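Local coordinates for concanavalin B (Canavalia ensiformis, PDB 6CAF), which may act as a carbohydrate-binding protein of the seed and is a chitinase-like member of glycosyl hydrolase family 18, at residues 235-240 / 281-286; 231-236 / 275-280; 151-156 / 204-209. One frame throughout, in Å; residues are numbered along the deposited sequence. Where two conformers were deposited one is given.

Contact 1 (235-240 / 281-286); sequences SWTKSV and QTRYAG
V240 O is gripped by two arginines. From 281-286 comes R283, whose NH2 donates to V240 O at 2.9 Å. This bond is well bent, with an N-H...O angle of 135°. The donor stands above the V240 carbonyl plane, and the oxygen is tilted from the guanidinium plane. R243 NH1 is the second donor to the same oxygen.

The other end nitrogen of R283 makes a somewhat straighter bond, at 146°. NH1 reaches T237 O at 2.9 Å, in the carbonyl plane and on a lone pair. Here the oxygen lies at the edge of the guanidinium, near its plane. R283 chi1 puts CG anti to its own carbonyl carbon (-58°), and the chain then bends at chi2 and chi3. The compact chain sets its two end nitrogens beside the last turn of helix 227-239. The V240 methyl CG1 also packs against the guanidinium, 3.6 Å from R283 NH2.

The fold is the TIM barrel of family 18. Helix 227-239 packs outside it, and R283 stands just before strand 284-290, so the contact ties a helix C-terminus to the start of a barrel strand. L247 of strand 247-252, the neighbour of strand 284-290 in the sheet, touches both T237 and R283. All three guanidinium nitrogens donate: NE bonds D244 O, and NH2 also bonds N246 OD1. A leucine in place of R283 would probably leave T237 O and D244 O without this donor, and V240 O with one arginine fewer. The positive charge probably also suits the partial negative charge of a helix C-terminus. T237 OG1 turns back to L234 O within its own helix.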
loop_
_atom_site.group_PDB
_atom_site.type_symbol
_atom_site.label_atom_id
_atom_site.label_comp_id
_atom_site.label_asym_id
_atom_site.label_seq_id
_atom_site.Cartn_x
_atom_site.Cartn_y
_atom_site.Cartn_z
ATOM N N SER A 235 10.995 -8.070 -14.559
ATOM C CA SER A 235 9.886 -9.014 -14.668
ATOM C C SER A 235 8.547 -8.335 -14.428
ATOM O O SER A 235 7.564 -8.593 -15.142
ATOM C CB SER A 235 10.101 -10.153 -13.699
ATOM O OG SER A 235 11.295 -10.856 -13.959
ATOM N N TRP A 236 8.480 -7.481 -13.415
ATOM C CA TRP A 236 7.249 -6.768 -13.086
ATOM C C TRP A 236 6.867 -5.776 -14.190
ATOM O O TRP A 236 5.667 -5.590 -14.450
ATOM C CB TRP A 236 7.353 -6.093 -11.704
ATOM C CG TRP A 236 7.130 -7.104 -10.644
ATOM C CD1 TRP A 236 8.067 -7.776 -9.937
ATOM C CD2 TRP A 236 5.865 -7.639 -10.243
ATOM N NE1 TRP A 236 7.470 -8.675 -9.101
ATOM C CE2 TRP A 236 6.115 -8.618 -9.274
ATOM C CE3 TRP A 236 4.550 -7.375 -10.606
ATOM C CZ2 TRP A 236 5.104 -9.338 -8.661
ATOM C CZ3 TRP A 236 3.549 -8.101 -10.013
ATOM C CH2 TRP A 236 3.824 -9.066 -9.056
ATOM N N THR A 237 7.842 -5.138 -14.841
ATOM C CA THR A 237 7.470 -4.245 -15.925
ATOM C C THR A 237 6.776 -5.002 -17.041
ATOM O O THR A 237 5.950 -4.446 -17.744
ATOM C CB THR A 237 8.646 -3.459 -16.516
ATOM O OG1 THR A 237 9.582 -4.321 -17.163
ATOM C CG2 THR A 237 9.320 -2.594 -15.462
ATOM N N LYS A 238 7.121 -6.273 -17.211
ATOM C CA LYS A 238 6.444 -7.072 -18.251
ATOM C C LYS A 238 5.099 -7.621 -17.794
ATOM O O LYS A 238 4.196 -7.819 -18.617
ATOM C CB LYS A 238 7.299 -8.236 -18.669
ATOM C CG LYS A 238 8.657 -7.831 -19.135
ATOM C CD LYS A 238 8.596 -6.695 -20.118
ATOM C CE LYS A 238 9.974 -6.483 -20.697
ATOM N NZ LYS A 238 10.013 -5.344 -21.653
ATOM N N SER A 239 4.930 -7.878 -16.695
ATOM C CA SER A 239 3.774 -8.537 -15.982
ATOM C C SER A 239 2.637 -7.421 -15.815
ATOM O O SER A 239 1.453 -7.762 -15.801
ATOM C CB SER A 239 4.217 -9.094 -14.608
ATOM O OG SER A 239 4.565 -10.478 -14.628
ATOM N N VAL A 240 2.962 -6.247 -15.541
ATOM C CA VAL A 240 1.970 -5.254 -15.192
ATOM C C VAL A 240 1.664 -4.369 -16.386
ATOM O O VAL A 240 2.542 -3.655 -16.907
ATOM C CB VAL A 240 2.436 -4.367 -14.016
ATOM C CG1 VAL A 240 1.449 -3.217 -13.782
ATOM C CG2 VAL A 240 2.634 -5.205 -12.770
ATOM N N GLN A 281 12.191 5.545 -16.634
ATOM C CA GLN A 281 11.588 6.792 -17.025
ATOM C C GLN A 281 10.097 6.720 -17.340
ATOM O O GLN A 281 9.441 7.750 -17.351
ATOM C CB GLN A 281 12.351 7.407 -18.213
ATOM C CG GLN A 281 13.823 7.709 -17.915
ATOM C CD GLN A 281 14.031 8.634 -16.716
ATOM O OE1 GLN A 281 13.200 9.498 -16.413
ATOM N NE2 GLN A 281 15.164 8.468 -16.043
ATOM N N THR A 282 9.581 5.526 -17.615
ATOM C CA THR A 282 8.183 5.383 -17.927
ATOM C C THR A 282 7.374 4.604 -16.900
ATOM O O THR A 282 6.180 4.765 -16.863
ATOM C CB THR A 282 7.960 4.730 -19.293
ATOM O OG1 THR A 282 8.637 3.476 -19.332
ATOM C CG2 THR A 282 8.512 5.630 -20.403
ATOM N N ARG A 283 8.009 3.784 -16.060
ATOM C CA ARG A 283 7.260 2.900 -15.183
ATOM C C ARG A 283 7.404 3.220 -13.706
ATOM O O ARG A 283 6.553 2.841 -12.924
ATOM C CB ARG A 283 7.635 1.437 -15.418
ATOM C CG ARG A 283 7.408 0.986 -16.844
ATOM C CD ARG A 283 5.972 1.106 -17.320
ATOM N NE ARG A 283 5.032 0.427 -16.456
ATOM C CZ ARG A 283 4.790 -0.882 -16.513
ATOM N NH1 ARG A 283 5.424 -1.656 -17.390
ATOM N NH2 ARG A 283 3.926 -1.431 -15.673
ATOM N N TYR A 284 8.522 3.849 -13.302
ATOM C CA TYR A 284 8.799 4.045 -11.889
ATOM C C TYR A 284 8.009 5.230 -11.332
ATOM O O TYR A 284 8.156 6.376 -11.799
ATOM C CB TYR A 284 10.285 4.281 -11.680
ATOM C CG TYR A 284 10.674 4.779 -10.325
ATOM C CD1 TYR A 284 10.731 3.941 -9.231
ATOM C CD2 TYR A 284 10.976 6.104 -10.128
ATOM C CE1 TYR A 284 11.067 4.419 -7.973
ATOM C CE2 TYR A 284 11.308 6.592 -8.885
ATOM C CZ TYR A 284 11.370 5.752 -7.817
ATOM O OH TYR A 284 11.704 6.212 -6.568
ATOM N N ALA A 285 7.205 4.958 -10.300
ATOM C CA ALA A 285 6.419 5.966 -9.639
ATOM C C ALA A 285 6.971 6.396 -8.284
ATOM O O ALA A 285 6.685 7.502 -7.804
ATOM C CB ALA A 285 4.993 5.472 -9.463
ATOM N N GLY A 286 7.726 5.520 -7.626
ATOM C CA GLY A 286 8.209 5.861 -6.294
ATOM C C GLY A 286 8.395 4.636 -5.440
ATOM O O GLY A 286 8.630 3.517 -5.934
#

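Contact 2 (231-236 / 275-280)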
loop_
_atom_site.group_PDB
_atom_site.type_symbol
_atom_site.label_atom_id
_atom_site.label_comp_id
_atom_site.label_asym_id
_atom_site.label_seq_id
_atom_site.Cartn_x
_atom_site.Cartn_y
_atom_site.Cartn_z
ATOM N N ASN A 231 16.446 -7.494 -11.887
ATOM C CA ASN A 231 15.781 -8.494 -12.699
ATOM C C ASN A 231 14.306 -8.647 -12.327
ATOM O O ASN A 231 13.453 -8.814 -13.207
ATOM C CB ASN A 231 16.494 -9.820 -12.586
ATOM C CG ASN A 231 15.868 -10.824 -13.482
ATOM O OD1 ASN A 231 15.948 -10.702 -14.706
ATOM N ND2 ASN A 231 15.219 -11.806 -12.890
ATOM N N ALA A 232 14.024 -8.606 -11.039
ATOM C CA ALA A 232 12.648 -8.720 -10.587
ATOM C C ALA A 232 11.850 -7.498 -11.061
ATOM O O ALA A 232 10.704 -7.630 -11.499
ATOM C CB ALA A 232 12.586 -8.923 -9.086
ATOM N N TRP A 233 12.432 -6.304 -10.934
ATOM C CA TRP A 233 11.769 -5.123 -11.459
ATOM C C TRP A 233 11.453 -5.316 -12.939
ATOM O O TRP A 233 10.331 -5.058 -13.381
ATOM C CB TRP A 233 12.646 -3.894 -11.243
ATOM C CG TRP A 233 12.084 -2.652 -11.799
ATOM C CD1 TRP A 233 12.226 -2.209 -13.060
ATOM C CD2 TRP A 233 11.198 -1.738 -11.153
ATOM N NE1 TRP A 233 11.532 -1.041 -13.242
ATOM C CE2 TRP A 233 10.887 -0.739 -12.082
ATOM C CE3 TRP A 233 10.671 -1.649 -9.871
ATOM C CZ2 TRP A 233 10.054 0.338 -11.773
ATOM C CZ3 TRP A 233 9.844 -0.595 -9.563
ATOM C CH2 TRP A 233 9.562 0.389 -10.511
ATOM N N LEU A 234 12.437 -5.753 -13.713
ATOM C CA LEU A 234 12.205 -6.041 -15.110
ATOM C C LEU A 234 11.014 -6.977 -15.305
ATOM O O LEU A 234 10.140 -6.729 -16.141
ATOM C CB LEU A 234 13.473 -6.631 -15.740
ATOM C CG LEU A 234 13.384 -6.998 -17.210
ATOM C CD1 LEU A 234 13.037 -5.792 -18.074
ATOM C CD2 LEU A 234 14.661 -7.662 -17.704
ATOM N N SER A 235 10.995 -8.070 -14.559
ATOM C CA SER A 235 9.886 -9.014 -14.668
ATOM C C SER A 235 8.547 -8.335 -14.428
ATOM O O SER A 235 7.564 -8.593 -15.142
ATOM C CB SER A 235 10.101 -10.153 -13.699
ATOM O OG SER A 235 11.295 -10.856 -13.959
ATOM N N TRP A 236 8.480 -7.481 -13.415
ATOM C CA TRP A 236 7.249 -6.768 -13.086
ATOM C C TRP A 236 6.867 -5.776 -14.190
ATOM O O TRP A 236 5.667 -5.590 -14.450
ATOM C CB TRP A 236 7.353 -6.093 -11.704
ATOM C CG TRP A 236 7.130 -7.104 -10.644
ATOM C CD1 TRP A 236 8.067 -7.776 -9.937
ATOM C CD2 TRP A 236 5.865 -7.639 -10.243
ATOM N NE1 TRP A 236 7.470 -8.675 -9.101
ATOM C CE2 TRP A 236 6.115 -8.618 -9.274
ATOM C CE3 TRP A 236 4.550 -7.375 -10.606
ATOM C CZ2 TRP A 236 5.104 -9.338 -8.661
ATOM C CZ3 TRP A 236 3.549 -8.101 -10.013
ATOM C CH2 TRP A 236 3.824 -9.066 -9.056
ATOM N N PRO A 275 18.837 4.201 -10.381
ATOM C CA PRO A 275 19.260 4.572 -11.732
ATOM C C PRO A 275 19.243 3.434 -12.731
ATOM O O PRO A 275 19.253 3.666 -13.946
ATOM C CB PRO A 275 20.694 5.089 -11.534
ATOM C CG PRO A 275 20.716 5.527 -10.095
ATOM C CD PRO A 275 19.871 4.511 -9.396
ATOM N N TYR A 276 19.220 2.222 -12.207
ATOM C CA TYR A 276 19.412 1.041 -12.995
ATOM C C TYR A 276 18.163 0.199 -13.168
ATOM O O TYR A 276 18.233 -0.922 -13.633
ATOM C CB TYR A 276 20.551 0.225 -12.397
ATOM C CG TYR A 276 21.836 0.971 -12.414
ATOM C CD1 TYR A 276 22.403 1.322 -13.594
ATOM C CD2 TYR A 276 22.448 1.396 -11.240
ATOM C CE1 TYR A 276 23.598 2.017 -13.630
ATOM C CE2 TYR A 276 23.617 2.120 -11.262
ATOM C CZ TYR A 276 24.186 2.436 -12.476
ATOM O OH TYR A 276 25.354 3.146 -12.536
ATOM N N LEU A 277 17.019 0.731 -12.782
ATOM C CA LEU A 277 15.775 -0.009 -12.979
ATOM C C LEU A 277 15.338 0.078 -14.429
ATOM O O LEU A 277 15.197 1.178 -14.957
ATOM C CB LEU A 277 14.679 0.586 -12.105
ATOM C CG LEU A 277 14.898 0.467 -10.605
ATOM C CD1 LEU A 277 13.773 1.160 -9.881
ATOM C CD2 LEU A 277 15.083 -0.969 -10.152
ATOM N N PRO A 278 15.089 -1.075 -15.080
ATOM C CA PRO A 278 14.607 -0.979 -16.456
ATOM C C PRO A 278 13.325 -0.182 -16.605
ATOM O O PRO A 278 12.420 -0.314 -15.804
ATOM C CB PRO A 278 14.408 -2.440 -16.851
ATOM C CG PRO A 278 15.447 -3.169 -16.080
ATOM C CD PRO A 278 15.523 -2.445 -14.751
ATOM N N ASP A 279 13.258 0.631 -17.653
ATOM C CA ASP A 279 12.100 1.480 -17.910
ATOM C C ASP A 279 11.791 2.431 -16.752
ATOM O O ASP A 279 10.656 2.872 -16.567
ATOM C CB ASP A 279 10.863 0.671 -18.332
ATOM C CG ASP A 279 11.008 0.034 -19.694
ATOM O OD1 ASP A 279 11.712 0.593 -20.551
ATOM O OD2 ASP A 279 10.389 -1.011 -19.900
ATOM N N LEU A 280 12.844 2.827 -16.043
ATOM C CA LEU A 280 12.756 3.834 -15.009
ATOM C C LEU A 280 11.915 5.026 -15.442
ATOM O O LEU A 280 11.040 5.473 -14.716
ATOM C CB LEU A 280 14.192 4.298 -14.681
ATOM C CG LEU A 280 14.389 5.490 -13.773
ATOM C CD1 LEU A 280 13.886 5.110 -12.405
ATOM C CD2 LEU A 280 15.847 5.898 -13.681
#
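The indole of W233 meets 275-280 by one face and by its N-H edge. At the edge, NE1 donates to P278 O at 2.8 Å. The oxygen lies in the plane of the indole, and the nitrogen lies in the carbonyl plane. The N-H...O angle is 141°, so the bond is short but not straight.

Over the face comes L277. Its CB sits 3.8 Å from the centroid of the five-membered ring, 15° off the normal, a CH-pi contact. CD1 stands above the indole as well, and CD2 reaches back to W233 CG at 3.8 Å. The two side chains cross at about a right angle. W233 CG is anti to the backbone N (chi1 177°), which swings the indole out from the helix toward the loop. The P278 ring closes in beside it, with CD 3.7 Å from W233 CD1. P278 also meets the next residue of the helix: its CB lies 3.8 Å from L234 CD1.

Behind this first shell, the loop is shaped by a type II beta turn from L277 to L280. P278 takes the second position, and D279, with positive phi, the third. The P278 carbonyl offered to the indole therefore belongs to the central peptide of the turn. The weak bond from L280 N to L277 O closes the turn. L249 of barrel strand 247-252 lies against both W233 and L277, and L247 also touches W233. Thus the outer helix and the loop between helices 266-273 and 280-283 are joined by largely apolar packing, while one directed bond gives the buried indole N-H a partner and fixes which way the ring is turned.

Contact 3 (151-156 / 204-209)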
loop_
_atom_site.group_PDB
_atom_site.type_symbol
_atom_site.label_atom_id
_atom_site.label_comp_id
_atom_site.label_asym_id
_atom_site.label_seq_id
_atom_site.Cartn_x
_atom_site.Cartn_y
_atom_site.Cartn_z
ATOM N N ILE A 151 -8.284 1.967 -2.161
ATOM C CA ILE A 151 -8.249 0.693 -1.465
ATOM C C ILE A 151 -6.989 -0.016 -1.938
ATOM O O ILE A 151 -6.747 -0.149 -3.154
ATOM C CB ILE A 151 -9.480 -0.192 -1.781
ATOM C CG1 ILE A 151 -10.778 0.522 -1.408
ATOM C CG2 ILE A 151 -9.355 -1.544 -1.105
ATOM C CD1 ILE A 151 -10.997 0.835 0.050
ATOM N N HIS A 152 -6.194 -0.476 -0.953
ATOM C CA HIS A 152 -4.917 -1.125 -1.195
ATOM C C HIS A 152 -4.997 -2.600 -0.807
ATOM O O HIS A 152 -5.349 -2.951 0.313
ATOM C CB HIS A 152 -3.864 -0.414 -0.378
ATOM C CG HIS A 152 -2.498 -0.965 -0.486
ATOM N ND1 HIS A 152 -1.827 -1.055 -1.676
ATOM C CD2 HIS A 152 -1.625 -1.338 0.473
ATOM C CE1 HIS A 152 -0.599 -1.478 -1.447
ATOM N NE2 HIS A 152 -0.454 -1.641 -0.148
ATOM N N PHE A 153 -4.691 -3.464 -1.779
ATOM C CA PHE A 153 -4.790 -4.910 -1.617
ATOM C C PHE A 153 -3.444 -5.463 -1.137
ATOM O O PHE A 153 -2.601 -5.871 -1.944
ATOM C CB PHE A 153 -5.155 -5.566 -2.949
ATOM C CG PHE A 153 -6.592 -5.468 -3.373
ATOM C CD1 PHE A 153 -7.247 -4.261 -3.460
ATOM C CD2 PHE A 153 -7.251 -6.621 -3.777
ATOM C CE1 PHE A 153 -8.546 -4.215 -3.913
ATOM C CE2 PHE A 153 -8.521 -6.565 -4.275
ATOM C CZ PHE A 153 -9.180 -5.370 -4.320
ATOM N N ASP A 154 -3.243 -5.525 0.175
ATOM C CA ASP A 154 -1.987 -6.054 0.722
ATOM C C ASP A 154 -2.209 -7.529 1.076
ATOM O O ASP A 154 -2.217 -7.942 2.253
ATOM C CB ASP A 154 -1.495 -5.228 1.913
ATOM C CG ASP A 154 -0.047 -5.440 2.228
ATOM O OD1 ASP A 154 0.575 -6.387 1.714
ATOM O OD2 ASP A 154 0.477 -4.666 3.066
ATOM N N ILE A 155 -2.438 -8.313 0.040
ATOM C CA ILE A 155 -2.912 -9.666 0.213
ATOM C C ILE A 155 -1.712 -10.594 0.295
ATOM O O ILE A 155 -1.251 -11.147 -0.704
ATOM C CB ILE A 155 -3.894 -10.052 -0.904
ATOM C CG1 ILE A 155 -5.029 -9.003 -1.049
ATOM C CG2 ILE A 155 -4.443 -11.452 -0.701
ATOM C CD1 ILE A 155 -5.748 -8.677 0.224
ATOM N N GLN A 156 -1.176 -10.722 1.501
ATOM C CA GLN A 156 0.064 -11.415 1.680
ATOM C C GLN A 156 -0.069 -12.726 2.419
ATOM O O GLN A 156 0.793 -13.596 2.302
ATOM C CB GLN A 156 1.152 -10.508 2.261
ATOM C CG GLN A 156 0.845 -9.608 3.359
ATOM C CD GLN A 156 2.057 -9.013 3.974
ATOM O OE1 GLN A 156 2.731 -9.661 4.751
ATOM N NE2 GLN A 156 2.366 -7.784 3.605
ATOM N N ARG A 204 -5.662 -5.776 -15.039
ATOM C CA ARG A 204 -5.235 -4.421 -15.394
ATOM C C ARG A 204 -6.020 -3.326 -14.697
ATOM O O ARG A 204 -5.888 -2.148 -15.061
ATOM C CB ARG A 204 -5.200 -4.212 -16.915
ATOM C CG ARG A 204 -4.472 -5.334 -17.611
ATOM C CD ARG A 204 -4.314 -5.102 -19.098
ATOM N NE ARG A 204 -3.631 -6.250 -19.693
ATOM C CZ ARG A 204 -3.309 -6.378 -20.958
ATOM N NH1 ARG A 204 -3.538 -5.404 -21.796
ATOM N NH2 ARG A 204 -2.769 -7.508 -21.371
ATOM N N HIS A 205 -6.778 -3.673 -13.650
ATOM C CA HIS A 205 -7.569 -2.660 -12.968
ATOM C C HIS A 205 -6.835 -1.906 -11.896
ATOM O O HIS A 205 -7.298 -0.843 -11.506
ATOM C CB HIS A 205 -8.811 -3.218 -12.263
ATOM C CG HIS A 205 -9.814 -3.844 -13.137
ATOM N ND1 HIS A 205 -10.119 -3.362 -14.372
ATOM C CD2 HIS A 205 -10.615 -4.917 -12.938
ATOM C CE1 HIS A 205 -11.059 -4.104 -14.915
ATOM N NE2 HIS A 205 -11.425 -5.023 -14.038
ATOM N N PHE A 206 -5.702 -2.414 -11.411
ATOM C CA PHE A 206 -4.979 -1.662 -10.415
ATOM C C PHE A 206 -4.347 -0.417 -11.028
ATOM O O PHE A 206 -3.698 -0.471 -12.067
ATOM C CB PHE A 206 -3.887 -2.474 -9.727
ATOM C CG PHE A 206 -4.384 -3.572 -8.824
ATOM C CD1 PHE A 206 -5.118 -3.272 -7.694
ATOM C CD2 PHE A 206 -4.092 -4.903 -9.084
ATOM C CE1 PHE A 206 -5.534 -4.265 -6.835
ATOM C CE2 PHE A 206 -4.525 -5.896 -8.224
ATOM C CZ PHE A 206 -5.231 -5.577 -7.098
ATOM N N ASP A 207 -4.506 0.694 -10.323
ATOM C CA ASP A 207 -3.784 1.913 -10.640
ATOM C C ASP A 207 -2.299 1.844 -10.309
ATOM O O ASP A 207 -1.467 2.385 -11.053
ATOM C CB ASP A 207 -4.417 3.111 -9.922
ATOM C CG ASP A 207 -5.853 3.349 -10.348
ATOM O OD1 ASP A 207 -5.989 3.944 -11.443
ATOM O OD2 ASP A 207 -6.759 2.955 -9.595
ATOM N N TYR A 208 -1.983 1.219 -9.178
ATOM C CA TYR A 208 -0.623 1.193 -8.680
ATOM C C TYR A 208 -0.294 -0.199 -8.172
ATOM O O TYR A 208 -1.143 -0.843 -7.531
ATOM C CB TYR A 208 -0.445 2.126 -7.497
ATOM C CG TYR A 208 -0.719 3.572 -7.708
ATOM C CD1 TYR A 208 -0.298 4.232 -8.833
ATOM C CD2 TYR A 208 -1.304 4.314 -6.685
ATOM C CE1 TYR A 208 -0.516 5.608 -8.987
ATOM C CE2 TYR A 208 -1.476 5.684 -6.783
ATOM C CZ TYR A 208 -1.121 6.331 -7.961
ATOM O OH TYR A 208 -1.322 7.700 -8.020
ATOM N N ILE A 209 0.951 -0.611 -8.401
ATOM C CA ILE A 209 1.457 -1.862 -7.870
ATOM C C ILE A 209 2.700 -1.551 -7.044
ATOM O O ILE A 209 3.663 -0.964 -7.545
ATOM C CB ILE A 209 1.837 -2.840 -9.002
ATOM C CG1 ILE A 209 0.664 -3.076 -9.956
ATOM C CG2 ILE A 209 2.384 -4.128 -8.440
ATOM C CD1 ILE A 209 -0.478 -3.817 -9.351
#
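F153 carries its side of this contact through the face of its ring, and F206 brings its edge. Starting at the stem, F153 CB lies 4.1 Å from both F206 CE1 and F206 CZ. One bond further, F153 CG is closer, at 3.8 Å from F206 CE1. The ring then divides. F153 CD1 meets F206 CE1 at 3.8 Å, while F153 CD2 meets F206 CZ at 4.0 Å. Toward the tip the approach weakens: F153 CE1 is 4.2 Å from F206 CE1. So the edge of F206 presses on the near part of the F153 ring, above the plane and offset toward the rim.

This is an edge-to-face, or T-shaped, pair. The centroids are 5.2 Å apart and the planes stand at 80°. F153 chi1 of -77° puts CG beside the backbone N and turns the ring toward 204-209. F206 has a similar first torsion, and its ring reaches in from the loop before strand 208-212. Strand 183-186 runs between the two strands in the barrel sheet. Helix 164-178 also packs here, with L167 against F153 and L168 against F206.

F153 lies in the stretch that corresponds to the DxxDxDxE motif of family 18. Here H152 takes the place of the middle aspartate and Q156 that of the catalytic glutamate of active relatives. Next to F153, D154 OD1 accepts from Q156 NE2 at 3.0 Å, almost straight at 178°, with the nitrogen above the carboxylate plane. An amide at that last position cannot serve as a general acid, which is consistent with a chitinase-like protein. The ring pair is hydrocarbon throughout and needs no polar partner; F206 edge hydrogens point to the face of F153, which suits a buried site.

Overall arrangement
Contacts 1 and 2 are neighbours on helix 227-239, with centres 7 Å apart. They touch where T237 CG2 lies 3.9 Å from P278 O and Y284 CA lies 3.9 Å from W233 CZ2. Together they fix successive parts of that helix to the chain before and at the start of strand 284-290. Contact 3 lies deeper in the barrel, its centre 14 Å from that of contact 1 and 19 Å from that of contact 2. V240 CG1 meets I209 CG1 at 3.9 Å, joining contacts 1 and 3. Contact 3 adjoins the stretch that corresponds to the family's active-site motif; contacts 1 and 2 lie further out.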